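Local structure of tRNA (guanine(9)-N1)-methyltransferase (4JWH) at residues L261-E266 against M275-K280; D109-D114 against Q225-E230; S123-V128 against K154-F159. The protein methylates N1 of guanosine 9 in cytoplasmic tRNA, taking the methyl group from S-adenosyl-L-methionine and working as a monomer. One frame throughout, in Å; residues are numbered along the deposited sequence.

Contact 1 (L261-E266 against M275-K280); sequences LSLWLE and MEVIPK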
ATOM      1  N   LEU A 261      -4.299  -6.141   3.221  1.00 16.04           N
ATOM      2  CA  LEU A 261      -4.188  -6.845   1.930  1.00 16.43           C
ATOM      3  C   LEU A 261      -3.418  -8.138   2.098  1.00 16.10           C
ATOM      4  O   LEU A 261      -3.853  -9.185   1.632  1.00 16.75           O
ATOM      5  CB  LEU A 261      -3.512  -5.976   0.873  1.00 16.65           C
ATOM      6  CG  LEU A 261      -4.195  -4.625   0.595  1.00 18.56           C
ATOM      7  CD1 LEU A 261      -3.323  -3.841  -0.411  1.00 20.47           C
ATOM      8  CD2 LEU A 261      -5.601  -4.873   0.023  1.00 19.34           C
ATOM      9  N   SER A 262      -2.288  -8.060   2.778  1.00 16.54           N
ATOM     10  CA  SER A 262      -1.394  -9.181   2.957  1.00 17.39           C
ATOM     11  C   SER A 262      -2.075 -10.293   3.758  1.00 18.48           C
ATOM     12  O   SER A 262      -1.967 -11.491   3.426  1.00 17.46           O
ATOM     13  CB  SER A 262      -0.115  -8.675   3.648  1.00 18.49           C
ATOM     14  OG  SER A 262       0.846  -9.705   3.807  1.00 18.55           O
ATOM     15  N   LEU A 263      -2.832  -9.897   4.780  1.00 18.72           N
ATOM     16  CA  LEU A 263      -3.565 -10.874   5.573  1.00 19.97           C
ATOM     17  C   LEU A 263      -4.728 -11.508   4.810  1.00 19.93           C
ATOM     18  O   LEU A 263      -5.088 -12.676   5.031  1.00 19.78           O
ATOM     19  CB  LEU A 263      -4.008 -10.279   6.905  1.00 20.12           C
ATOM     20  CG  LEU A 263      -2.828 -10.117   7.896  1.00 23.09           C
ATOM     21  CD1 LEU A 263      -3.252  -9.395   9.194  1.00 22.76           C
ATOM     22  CD2 LEU A 263      -2.177 -11.419   8.230  1.00 21.17           C
ATOM     23  N   TRP A 264      -5.314 -10.757   3.890  1.00 20.84           N
ATOM     24  CA  TRP A 264      -6.338 -11.333   3.053  1.00 20.68           C
ATOM     25  C   TRP A 264      -5.740 -12.453   2.200  1.00 21.34           C
ATOM     26  O   TRP A 264      -6.359 -13.503   2.045  1.00 21.35           O
ATOM     27  CB  TRP A 264      -7.046 -10.303   2.165  1.00 20.53           C
ATOM     28  CG  TRP A 264      -8.250 -10.952   1.500  1.00 22.17           C
ATOM     29  CD1 TRP A 264      -9.503 -11.059   2.010  1.00 21.71           C
ATOM     30  CD2 TRP A 264      -8.275 -11.614   0.218  1.00 22.00           C
ATOM     31  NE1 TRP A 264     -10.324 -11.752   1.129  1.00 22.48           N
ATOM     32  CE2 TRP A 264      -9.593 -12.093   0.018  1.00 23.69           C
ATOM     33  CE3 TRP A 264      -7.308 -11.845  -0.774  1.00 21.10           C
ATOM     34  CZ2 TRP A 264      -9.973 -12.802  -1.138  1.00 22.27           C
ATOM     35  CZ3 TRP A 264      -7.677 -12.545  -1.917  1.00 23.00           C
ATOM     36  CH2 TRP A 264      -9.003 -13.013  -2.095  1.00 22.36           C
ATOM     37  N   LEU A 265      -4.556 -12.237   1.636  1.00 21.68           N
ATOM     38  CA  LEU A 265      -3.887 -13.318   0.900  1.00 22.66           C
ATOM     39  C   LEU A 265      -3.812 -14.599   1.739  1.00 23.48           C
ATOM     40  O   LEU A 265      -4.129 -15.691   1.256  1.00 23.62           O
ATOM     41  CB  LEU A 265      -2.506 -12.886   0.418  1.00 21.92           C
ATOM     42  CG  LEU A 265      -2.565 -11.723  -0.566  1.00 23.30           C
ATOM     43  CD1 LEU A 265      -1.176 -11.234  -0.914  1.00 25.14           C
ATOM     44  CD2 LEU A 265      -3.373 -12.097  -1.834  1.00 19.76           C
ATOM     45  N   GLU A 266      -3.413 -14.454   3.002  1.00 24.08           N
ATOM     46  CA  GLU A 266      -3.331 -15.591   3.908  1.00 25.87           C
ATOM     47  C   GLU A 266      -4.693 -16.212   4.237  1.00 26.02           C
ATOM     48  O   GLU A 266      -4.887 -17.421   4.082  1.00 27.14           O
ATOM     49  CB  GLU A 266      -2.634 -15.175   5.201  1.00 25.14           C
ATOM     50  CG  GLU A 266      -2.657 -16.293   6.227  1.00 31.09           C
ATOM     51  CD  GLU A 266      -1.623 -16.152   7.340  1.00 34.44           C
ATOM     52  OE1 GLU A 266      -0.692 -15.325   7.232  1.00 34.01           O
ATOM     53  OE2 GLU A 266      -1.754 -16.915   8.318  1.00 39.58           O
ATOM     54  N   MET A 275      -9.992  -7.829  11.884  1.00 27.94           N
ATOM     55  CA  MET A 275      -9.926  -8.161  13.317  1.00 29.05           C
ATOM     56  C   MET A 275      -8.499  -8.132  13.847  1.00 29.78           C
ATOM     57  O   MET A 275      -8.238  -7.720  14.987  1.00 29.46           O
ATOM     58  CB  MET A 275     -10.635  -9.482  13.610  1.00 29.53           C
ATOM     59  CG  MET A 275     -12.157  -9.367  13.438  1.00 31.72           C
ATOM     60  SD  MET A 275     -13.054 -10.898  13.760  0.60 37.67           S
ATOM     61  CE  MET A 275     -13.240 -10.791  15.550  0.77 36.90           C
ATOM     62  N   GLU A 276      -7.566  -8.499  12.983  1.00 29.43           N
ATOM     63  CA  GLU A 276      -6.165  -8.519  13.344  1.00 30.34           C
ATOM     64  C   GLU A 276      -5.529  -7.127  13.286  1.00 29.27           C
ATOM     65  O   GLU A 276      -4.732  -6.765  14.139  1.00 28.64           O
ATOM     66  CB  GLU A 276      -5.420  -9.513  12.439  1.00 30.19           C
ATOM     67  CG  GLU A 276      -4.137 -10.057  13.031  1.00 36.28           C
ATOM     68  CD  GLU A 276      -4.364 -10.861  14.307  1.00 41.34           C
ATOM     69  OE1 GLU A 276      -5.194 -11.813  14.305  1.00 43.59           O
ATOM     70  OE2 GLU A 276      -3.700 -10.529  15.320  1.00 44.46           O
ATOM     71  N   VAL A 277      -5.891  -6.328  12.293  1.00 28.21           N
ATOM     72  CA  VAL A 277      -5.189  -5.061  12.105  1.00 27.53           C
ATOM     73  C   VAL A 277      -5.906  -3.930  12.824  1.00 27.61           C
ATOM     74  O   VAL A 277      -5.282  -3.031  13.357  1.00 27.66           O
ATOM     75  CB  VAL A 277      -5.007  -4.758  10.605  1.00 27.19           C
ATOM     76  CG1 VAL A 277      -4.453  -3.384  10.377  1.00 25.80           C
ATOM     77  CG2 VAL A 277      -4.120  -5.836   9.969  1.00 27.63           C
ATOM     78  N   ILE A 278      -7.222  -3.975  12.840  1.00 27.72           N
ATOM     79  CA  ILE A 278      -7.994  -2.911  13.475  1.00 29.21           C
ATOM     80  C   ILE A 278      -9.059  -3.544  14.422  1.00 30.18           C
ATOM     81  O   ILE A 278     -10.260  -3.392  14.210  1.00 29.88           O
ATOM     82  CB  ILE A 278      -8.592  -1.931  12.383  1.00 28.98           C
ATOM     83  CG1 ILE A 278      -9.384  -2.708  11.313  1.00 30.09           C
ATOM     84  CG2 ILE A 278      -7.470  -1.131  11.693  1.00 28.10           C
ATOM     85  CD1 ILE A 278     -10.342  -1.881  10.496  1.00 31.58           C
ATOM     86  N   PRO A 279      -8.619  -4.304  15.444  1.00 30.87           N
ATOM     87  CA  PRO A 279      -9.663  -4.943  16.266  1.00 32.20           C
ATOM     88  C   PRO A 279     -10.560  -3.891  16.927  1.00 33.37           C
ATOM     89  O   PRO A 279     -10.078  -2.835  17.303  1.00 32.60           O
ATOM     90  CB  PRO A 279      -8.880  -5.711  17.330  1.00 31.92           C
ATOM     91  CG  PRO A 279      -7.501  -5.177  17.303  1.00 32.43           C
ATOM     92  CD  PRO A 279      -7.259  -4.561  15.954  1.00 31.57           C
ATOM     93  N   LYS A 280     -11.846  -4.184  17.043  1.00 35.14           N
ATOM     94  CA  LYS A 280     -12.803  -3.248  17.637  1.00 36.93           C
ATOM     95  C   LYS A 280     -12.518  -3.017  19.133  1.00 38.24           C
ATOM     96  O   LYS A 280     -12.715  -1.922  19.648  1.00 38.99           O
ATOM     97  CB  LYS A 280     -14.238  -3.715  17.366  1.00 37.60           C
TER

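Contact 2 (D109-D114 against Q225-E230); sequences DCAFDD and QNKASE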
ATOM      1  N   ASP A 109       2.534   4.533  -4.019  1.00 18.40           N
ATOM      2  CA  ASP A 109       2.607   5.673  -4.918  1.00 18.83           C
ATOM      3  C   ASP A 109       3.163   6.844  -4.114  1.00 19.02           C
ATOM      4  O   ASP A 109       2.443   7.485  -3.348  1.00 17.02           O
ATOM      5  CB  ASP A 109       1.224   6.019  -5.491  1.00 18.34           C
ATOM      6  CG  ASP A 109       1.213   7.320  -6.296  1.00 19.43           C
ATOM      7  OD1 ASP A 109       2.282   7.821  -6.730  1.00 18.47           O
ATOM      8  OD2 ASP A 109       0.105   7.823  -6.546  1.00 19.86           O
ATOM      9  N   CYS A 110       4.452   7.109  -4.295  1.00 19.12           N
ATOM     10  CA  CYS A 110       5.114   8.115  -3.487  1.00 20.46           C
ATOM     11  C   CYS A 110       5.226   9.458  -4.192  1.00 20.24           C
ATOM     12  O   CYS A 110       6.223  10.135  -4.049  1.00 20.97           O
ATOM     13  CB  CYS A 110       6.506   7.631  -3.034  1.00 20.18           C
ATOM     14  SG  CYS A 110       6.527   6.119  -2.040  1.00 21.81           S
ATOM     15  N   ALA A 111       4.186   9.854  -4.908  1.00 20.90           N
ATOM     16  CA  ALA A 111       4.173  11.111  -5.650  1.00 22.09           C
ATOM     17  C   ALA A 111       3.761  12.351  -4.878  1.00 22.84           C
ATOM     18  O   ALA A 111       3.629  13.424  -5.484  1.00 23.45           O
ATOM     19  CB  ALA A 111       3.277  10.967  -6.913  1.00 22.62           C
ATOM     20  N   PHE A 112       3.571  12.248  -3.560  1.00 23.28           N
ATOM     21  CA  PHE A 112       2.903  13.359  -2.813  1.00 23.97           C
ATOM     22  C   PHE A 112       3.793  14.072  -1.776  1.00 24.73           C
ATOM     23  O   PHE A 112       3.290  14.729  -0.865  1.00 23.37           O
ATOM     24  CB  PHE A 112       1.619  12.859  -2.127  1.00 22.92           C
ATOM     25  CG  PHE A 112       0.778  11.986  -2.999  1.00 23.56           C
ATOM     26  CD1 PHE A 112      -0.022  12.543  -4.007  1.00 22.77           C
ATOM     27  CD2 PHE A 112       0.799  10.602  -2.838  1.00 21.78           C
ATOM     28  CE1 PHE A 112      -0.787  11.726  -4.841  1.00 24.55           C
ATOM     29  CE2 PHE A 112       0.037   9.786  -3.652  1.00 21.54           C
ATOM     30  CZ  PHE A 112      -0.759  10.346  -4.661  1.00 22.29           C
ATOM     31  N   ASP A 113       5.107  13.901  -1.915  1.00 25.75           N
ATOM     32  CA  ASP A 113       6.119  14.547  -1.051  1.00 27.69           C
ATOM     33  C   ASP A 113       5.761  16.021  -0.759  1.00 27.40           C
ATOM     34  O   ASP A 113       5.777  16.461   0.390  1.00 26.96           O
ATOM     35  CB  ASP A 113       7.495  14.470  -1.742  1.00 28.40           C
ATOM     36  CG  ASP A 113       8.653  14.295  -0.771  1.00 33.30           C
ATOM     37  OD1 ASP A 113       9.281  15.332  -0.458  1.00 36.09           O
ATOM     38  OD2 ASP A 113       8.960  13.137  -0.359  1.00 33.99           O
ATOM     39  N   ASP A 114       5.410  16.774  -1.793  1.00 27.79           N
ATOM     40  CA  ASP A 114       5.107  18.209  -1.629  1.00 28.45           C
ATOM     41  C   ASP A 114       3.836  18.514  -0.810  1.00 28.45           C
ATOM     42  O   ASP A 114       3.626  19.669  -0.401  1.00 28.57           O
ATOM     43  CB  ASP A 114       5.001  18.898  -2.997  1.00 29.08           C
ATOM     44  CG  ASP A 114       6.315  18.911  -3.750  1.00 31.46           C
ATOM     45  OD1 ASP A 114       7.385  19.068  -3.113  1.00 35.80           O
ATOM     46  OD2 ASP A 114       6.276  18.772  -4.977  1.00 33.36           O
ATOM     47  N   GLN A 225      -8.477   9.264  -5.405  1.00 25.24           N
ATOM     48  CA  GLN A 225      -9.564   8.992  -6.315  1.00 25.54           C
ATOM     49  C   GLN A 225      -9.422   9.867  -7.565  1.00 24.27           C
ATOM     50  O   GLN A 225      -9.614   9.384  -8.676  1.00 23.62           O
ATOM     51  CB  GLN A 225     -10.935   9.172  -5.628  1.00 26.04           C
ATOM     52  CG  GLN A 225     -12.171   8.954  -6.553  1.00 30.77           C
ATOM     53  CD  GLN A 225     -12.356   7.498  -7.030  1.00 34.33           C
ATOM     54  OE1 GLN A 225     -11.998   6.554  -6.343  1.00 35.14           O
ATOM     55  NE2 GLN A 225     -12.934   7.333  -8.211  1.00 37.89           N
ATOM     56  N   ASN A 226      -9.072  11.141  -7.385  1.00 24.10           N
ATOM     57  CA  ASN A 226      -9.022  12.079  -8.523  1.00 23.81           C
ATOM     58  C   ASN A 226      -7.895  11.766  -9.473  1.00 23.08           C
ATOM     59  O   ASN A 226      -8.021  11.870 -10.682  1.00 23.00           O
ATOM     60  CB  ASN A 226      -8.852  13.521  -8.024  1.00 23.39           C
ATOM     61  CG  ASN A 226     -10.168  14.123  -7.535  1.00 25.77           C
ATOM     62  OD1 ASN A 226     -11.230  13.677  -7.932  1.00 27.25           O
ATOM     63  ND2 ASN A 226     -10.091  15.090  -6.622  1.00 27.14           N
ATOM     64  N   LYS A 227      -6.772  11.403  -8.891  1.00 22.33           N
ATOM     65  CA  LYS A 227      -5.569  11.114  -9.625  1.00 21.38           C
ATOM     66  C   LYS A 227      -5.793   9.908 -10.540  1.00 21.45           C
ATOM     67  O   LYS A 227      -5.512   9.968 -11.728  1.00 21.64           O
ATOM     68  CB  LYS A 227      -4.424  10.845  -8.641  1.00 20.07           C
ATOM     69  CG  LYS A 227      -3.133  10.416  -9.356  1.00 20.07           C
ATOM     70  CD  LYS A 227      -1.990  10.268  -8.418  1.00 20.79           C
ATOM     71  CE  LYS A 227      -0.748   9.884  -9.211  1.00 23.22           C
ATOM     72  NZ  LYS A 227       0.413   9.913  -8.298  1.00 22.89           N
ATOM     73  N   ALA A 228      -6.341   8.831  -9.982  1.00 21.95           N
ATOM     74  CA  ALA A 228      -6.550   7.595 -10.739  1.00 23.43           C
ATOM     75  C   ALA A 228      -7.629   7.762 -11.815  1.00 24.61           C
ATOM     76  O   ALA A 228      -7.457   7.252 -12.927  1.00 24.84           O
ATOM     77  CB  ALA A 228      -6.884   6.410  -9.804  1.00 22.19           C
ATOM     78  N   SER A 229      -8.716   8.479 -11.495  1.00 26.15           N
ATOM     79  CA  SER A 229      -9.757   8.779 -12.503  1.00 27.80           C
ATOM     80  C   SER A 229      -9.194   9.524 -13.694  1.00 28.33           C
ATOM     81  O   SER A 229      -9.434   9.132 -14.855  1.00 28.88           O
ATOM     82  CB  SER A 229     -10.907   9.607 -11.908  1.00 27.80           C
ATOM     83  OG  SER A 229     -11.400   8.945 -10.781  1.00 30.81           O
ATOM     84  N   GLU A 230      -8.421  10.577 -13.423  1.00 28.07           N
ATOM     85  CA  GLU A 230      -7.803  11.349 -14.513  1.00 28.16           C
ATOM     86  C   GLU A 230      -6.935  10.467 -15.395  1.00 27.81           C
ATOM     87  O   GLU A 230      -6.841  10.701 -16.606  1.00 27.82           O
ATOM     88  CB  GLU A 230      -7.002  12.538 -13.980  1.00 28.12           C
ATOM     89  CG  GLU A 230      -6.616  13.608 -15.014  1.00 32.44           C
ATOM     90  CD  GLU A 230      -5.427  13.230 -15.895  1.00 36.07           C
ATOM     91  OE1 GLU A 230      -5.309  13.778 -17.014  1.00 40.35           O
ATOM     92  OE2 GLU A 230      -4.615  12.379 -15.500  1.00 38.47           O
TER

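Contact 3 (S123-V128 against K154-F159); sequences SLCQQV and KTRQDF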
ATOM      1  N   SER A 123       6.482  10.095   9.636  1.00 27.50           N
ATOM      2  CA  SER A 123       5.501   9.022   9.813  1.00 27.70           C
ATOM      3  C   SER A 123       5.396   8.079   8.589  1.00 26.74           C
ATOM      4  O   SER A 123       5.408   6.854   8.738  1.00 27.16           O
ATOM      5  CB  SER A 123       4.140   9.596  10.198  1.00 27.40           C
ATOM      6  OG  SER A 123       3.126   8.639   9.929  1.00 32.15           O
ATOM      7  N   LEU A 124       5.304   8.650   7.389  1.00 25.99           N
ATOM      8  CA  LEU A 124       5.251   7.862   6.150  1.00 24.98           C
ATOM      9  C   LEU A 124       6.462   6.930   6.046  1.00 25.00           C
ATOM     10  O   LEU A 124       6.368   5.755   5.722  1.00 25.36           O
ATOM     11  CB  LEU A 124       5.162   8.801   4.933  1.00 24.22           C
ATOM     12  CG  LEU A 124       5.110   8.071   3.577  1.00 23.25           C
ATOM     13  CD1 LEU A 124       3.835   7.171   3.492  1.00 17.14           C
ATOM     14  CD2 LEU A 124       5.144   9.090   2.471  1.00 21.53           C
ATOM     15  N   CYS A 125       7.623   7.444   6.383  1.00 25.49           N
ATOM     16  CA  CYS A 125       8.811   6.637   6.283  1.00 25.78           C
ATOM     17  C   CYS A 125       8.762   5.378   7.201  1.00 25.05           C
ATOM     18  O   CYS A 125       9.129   4.272   6.804  1.00 23.23           O
ATOM     19  CB  CYS A 125       9.997   7.521   6.598  1.00 26.47           C
ATOM     20  SG  CYS A 125      11.494   6.613   6.590  1.00 29.96           S
ATOM     21  N   GLN A 126       8.284   5.569   8.433  1.00 25.16           N
ATOM     22  CA  GLN A 126       8.014   4.463   9.366  1.00 25.37           C
ATOM     23  C   GLN A 126       7.002   3.487   8.737  1.00 23.69           C
ATOM     24  O   GLN A 126       7.165   2.274   8.779  1.00 23.05           O
ATOM     25  CB  GLN A 126       7.520   5.048  10.707  1.00 26.71           C
ATOM     26  CG  GLN A 126       6.758   4.099  11.642  1.00 32.77           C
ATOM     27  CD  GLN A 126       6.378   4.773  12.964  1.00 40.86           C
ATOM     28  OE1 GLN A 126       5.205   5.103  13.204  1.00 43.39           O
ATOM     29  NE2 GLN A 126       7.376   4.991  13.820  1.00 42.30           N
ATOM     30  N   GLN A 127       5.985   4.037   8.101  1.00 22.36           N
ATOM     31  CA  GLN A 127       4.941   3.205   7.484  1.00 21.35           C
ATOM     32  C   GLN A 127       5.439   2.397   6.301  1.00 20.40           C
ATOM     33  O   GLN A 127       5.029   1.238   6.148  1.00 20.70           O
ATOM     34  CB  GLN A 127       3.765   4.067   7.087  1.00 20.56           C
ATOM     35  CG  GLN A 127       3.040   4.574   8.290  1.00 23.73           C
ATOM     36  CD  GLN A 127       1.838   5.398   7.962  1.00 28.16           C
ATOM     37  OE1 GLN A 127       1.165   5.168   6.963  1.00 30.06           O
ATOM     38  NE2 GLN A 127       1.516   6.339   8.836  1.00 29.66           N
ATOM     39  N   VAL A 128       6.301   2.996   5.467  1.00 19.92           N
ATOM     40  CA  VAL A 128       6.916   2.251   4.352  1.00 19.74           C
ATOM     41  C   VAL A 128       7.734   1.091   4.889  1.00 20.76           C
ATOM     42  O   VAL A 128       7.679  -0.009   4.353  1.00 20.15           O
ATOM     43  CB  VAL A 128       7.826   3.144   3.454  1.00 19.98           C
ATOM     44  CG1 VAL A 128       8.708   2.297   2.511  1.00 18.63           C
ATOM     45  CG2 VAL A 128       6.969   4.151   2.634  1.00 19.70           C
ATOM     46  N   LYS A 154      12.851   9.833   0.533  1.00 28.86           N
ATOM     47  CA  LYS A 154      14.073   9.054   0.300  1.00 29.21           C
ATOM     48  C   LYS A 154      15.226   9.506   1.229  1.00 29.26           C
ATOM     49  O   LYS A 154      15.948   8.690   1.771  1.00 29.18           O
ATOM     50  CB  LYS A 154      14.503   9.153  -1.170  1.00 28.75           C
ATOM     51  CG  LYS A 154      15.741   8.316  -1.540  1.00 31.18           C
ATOM     52  CD  LYS A 154      16.145   8.555  -3.002  1.00 32.45           C
ATOM     53  CE  LYS A 154      17.284   7.647  -3.420  1.00 34.92           C
ATOM     54  NZ  LYS A 154      18.433   7.835  -2.456  1.00 37.02           N
ATOM     55  N   THR A 155      15.401  10.803   1.385  1.00 29.88           N
ATOM     56  CA  THR A 155      16.413  11.321   2.340  1.00 31.71           C
ATOM     57  C   THR A 155      16.140  10.796   3.762  1.00 31.90           C
ATOM     58  O   THR A 155      16.985  10.132   4.364  1.00 31.33           O
ATOM     59  CB  THR A 155      16.399  12.836   2.309  1.00 31.40           C
ATOM     60  OG1 THR A 155      16.633  13.258   0.956  1.00 31.47           O
ATOM     61  CG2 THR A 155      17.446  13.463   3.278  1.00 33.32           C
ATOM     62  N   ARG A 156      14.928  11.062   4.252  1.00 33.05           N
ATOM     63  CA  ARG A 156      14.491  10.636   5.583  1.00 34.18           C
ATOM     64  C   ARG A 156      14.735   9.151   5.796  1.00 34.70           C
ATOM     65  O   ARG A 156      15.322   8.741   6.806  1.00 35.16           O
ATOM     66  CB  ARG A 156      12.999  10.954   5.776  1.00 34.37           C
ATOM     67  CG  ARG A 156      12.414  10.501   7.122  1.00 36.23           C
ATOM     68  CD  ARG A 156      13.035  11.271   8.268  1.00 36.96           C
ATOM     69  NE  ARG A 156      12.549  10.792   9.554  1.00 37.27           N
ATOM     70  CZ  ARG A 156      13.127  11.050  10.725  1.00 38.67           C
ATOM     71  NH1 ARG A 156      14.248  11.766  10.782  1.00 36.30           N
ATOM     72  NH2 ARG A 156      12.587  10.572  11.842  1.00 37.42           N
ATOM     73  N   GLN A 157      14.302   8.342   4.833  1.00 35.44           N
ATOM     74  CA  GLN A 157      14.511   6.896   4.887  1.00 35.74           C
ATOM     75  C   GLN A 157      15.967   6.525   5.128  1.00 36.86           C
ATOM     76  O   GLN A 157      16.265   5.714   5.990  1.00 36.95           O
ATOM     77  CB  GLN A 157      14.011   6.205   3.619  1.00 35.47           C
ATOM     78  CG  GLN A 157      14.130   4.707   3.680  1.00 33.17           C
ATOM     79  CD  GLN A 157      13.678   4.045   2.408  1.00 34.03           C
ATOM     80  OE1 GLN A 157      14.314   4.195   1.362  1.00 32.02           O
ATOM     81  NE2 GLN A 157      12.574   3.293   2.484  1.00 32.94           N
ATOM     82  N   ASP A 158      16.867   7.084   4.337  1.00 38.03           N
ATOM     83  CA  ASP A 158      18.282   6.757   4.490  1.00 39.42           C
ATOM     84  C   ASP A 158      18.880   7.329   5.797  1.00 39.68           C
ATOM     85  O   ASP A 158      19.764   6.724   6.397  1.00 39.41           O
ATOM     86  CB  ASP A 158      19.060   7.207   3.255  1.00 39.61           C
ATOM     87  CG  ASP A 158      20.521   6.884   3.352  1.00 40.74           C
ATOM     88  OD1 ASP A 158      20.891   5.682   3.313  1.00 41.27           O
ATOM     89  OD2 ASP A 158      21.296   7.853   3.476  1.00 43.20           O
ATOM     90  N   PHE A 159      18.376   8.486   6.231  1.00 40.98           N
ATOM     91  CA  PHE A 159      18.769   9.089   7.510  1.00 42.04           C
ATOM     92  C   PHE A 159      18.411   8.156   8.647  1.00 42.49           C
ATOM     93  O   PHE A 159      19.262   7.838   9.500  1.00 42.32           O
ATOM     94  CB  PHE A 159      18.070  10.438   7.722  1.00 42.28           C
ATOM     95  CG  PHE A 159      18.401  11.109   9.050  1.00 44.60           C
ATOM     96  CD1 PHE A 159      17.643  10.848  10.192  1.00 45.04           C
ATOM     97  CD2 PHE A 159      19.466  12.014   9.145  1.00 46.15           C
ATOM     98  CE1 PHE A 159      17.941  11.464  11.418  1.00 46.75           C
ATOM     99  CE2 PHE A 159      19.776  12.644  10.359  1.00 47.46           C
ATOM    100  CZ  PHE A 159      19.011  12.371  11.502  1.00 48.40           C
TER
HETATM  101  O   HOH W   1      11.056   3.491   4.974  1.00 30.92           O

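Contact 1 (L261-E266 against M275-K280)
L263 reaches across to E276 and V277 with a single methyl, CD1, which carries the whole contact from its side. V277 meets it with one branch: CG2 lies 3.7 Å from CD1 of L263, the two side chains converging at a slant. E276 comes in differently, its chain at about a right angle to the leucine. There CB of E276, 3.9 Å from L263 CD1, and the CG beyond it offer their aliphatic surface to the methyl. The glutamate chain then bends at chi2 (63°) and takes its carboxylate away from the leucine, so only the apolar root of this acid takes part. No hydrogen bond joins the two segments. R93, salt-bridged to OE1 of E266, lies against L263. V277 packs further on Q256, E259 and I260, earlier turns of the helix that carries L263. The backbones stay well apart, with 8.5 Å between CA of L263 and CA of E276. This is a small apolar seam between two consecutive helices, in which helix 270-277 lies beside helix 254-267 near the C-terminal end of the modelled chain of this SPOUT-clan methyltransferase.

Contact 2 (D109-D114 against Q225-E230)
D109 closes strand 105-109 and leads into a loop that faces helix 223-231 at a distance, the nearest CA atoms, those of A111 and K227, standing 10.5 Å apart. A single long side chain spans that gap. K227 leaves its helix with CG anti to the backbone N (chi1 175°) and stays extended through every later torsion, which delivers its ammonium to the loop. D109 comes from the opposite direction and takes NZ of K227 on its OD2 at 2.7 Å, using the syn lone pair, the one on the side of the other oxygen. OD1 of D109 adds a weak second bond to the same NZ at 3.2 Å, so the salt bridge is forked but lopsided. That OD1 also receives a weak bond from the backbone N of A111, 3.3 Å away, while OD2 is also hydrogen-bonded to the hydroxyl of Y191, the aspartate's strongest polar partner; together these probably hold the carboxylate's rotation. Two carbon groups also lie near the lysine's end. CB of A111 lies 3.4 Å from NZ of K227, and that NZ sits obliquely to the F112 ring, 3.8 Å from CZ of F112, with the lysine's CD also alongside. F112 also touches C224, a residue of the S-adenosylmethionine site, and Y178 packs against both D109 and K227. An alanine in place of K227 would remove the ammonium and is likely to leave the buried carboxylate of D109 without its counter-charge, with a gap beside F112. Ion pairing at a largely buried aspartate probably favours its ionised form, and here it ties the end of a central strand to the helix bordering the cofactor pocket.

Contact 3 (S123-V128 against K154-F159)
Helices 118-137 and 151-161 cross here at -66°, their local axes 9.5 Å apart at closest approach, and they come nearest at C125 and Q157, whose CA atoms are 5.9 Å apart. A small side chain at the crossing suits such closeness. C125 holds SG anti to its own backbone nitrogen (chi1 177°), which sends the sulfur against the main chain of the other helix: SG lies 3.5 Å from CA of Q157, with N of Q157 a little farther off. One atom nearer its backbone, CB of C125 lies 3.9 Å from CG of R156. It is therefore the aliphatic start of the arginine that packs, and this chain, bent at chi2, runs on beside I121 and N122 of helix 118-137. Q157 takes another path. Its chain is extended beyond CG and crosses the V128 side chain at about a right angle, placing NE2 4.0 Å from the CG1 methyl of V128. No direct hydrogen bond links segments 123-128 and 154-159, but a water does so: it accepts from NE2 of Q157 at 2.9 Å and donates to the carbonyl O of C125 at 2.8 Å. The amide nitrogen of Q157, buried with the rest of its residue, thus has a polar partner, and the same carbonyl of C125 also accepts a bond from the hydroxyl of T129. Around this crossing, L153 of helix 151-161 extends the apolar contact to L124 and C125, and F149, in the loop after strand 143-147, touches Q157. L124 also reaches V254 of helix 254-267 and Q127 touches N255, so helix 118-137 packs against both helices, with strand 143-147 linking the two crossing helices along the chain.

How the contacts relate
Contact 3 is the buried one of the three, whereas contacts 1 and 2 are partly buried. Contacts 1 and 3 both join helix to helix, the first between chain neighbours, the second across an intervening strand; contact 2 instead joins a strand end and its loop to a helix distant in sequence. Chemistry follows place: aliphatic carbon alone in contact 1, a charged pair in contact 2 beside the cofactor pocket, sulfur and a bridging water in contact 3. Contacts 2 and 3 approach to about 5 Å between nearest atoms without touching, and the loop of 109-114 leads into the helix holding 123-128. Contact 1 lies across the chain's centre from contact 2.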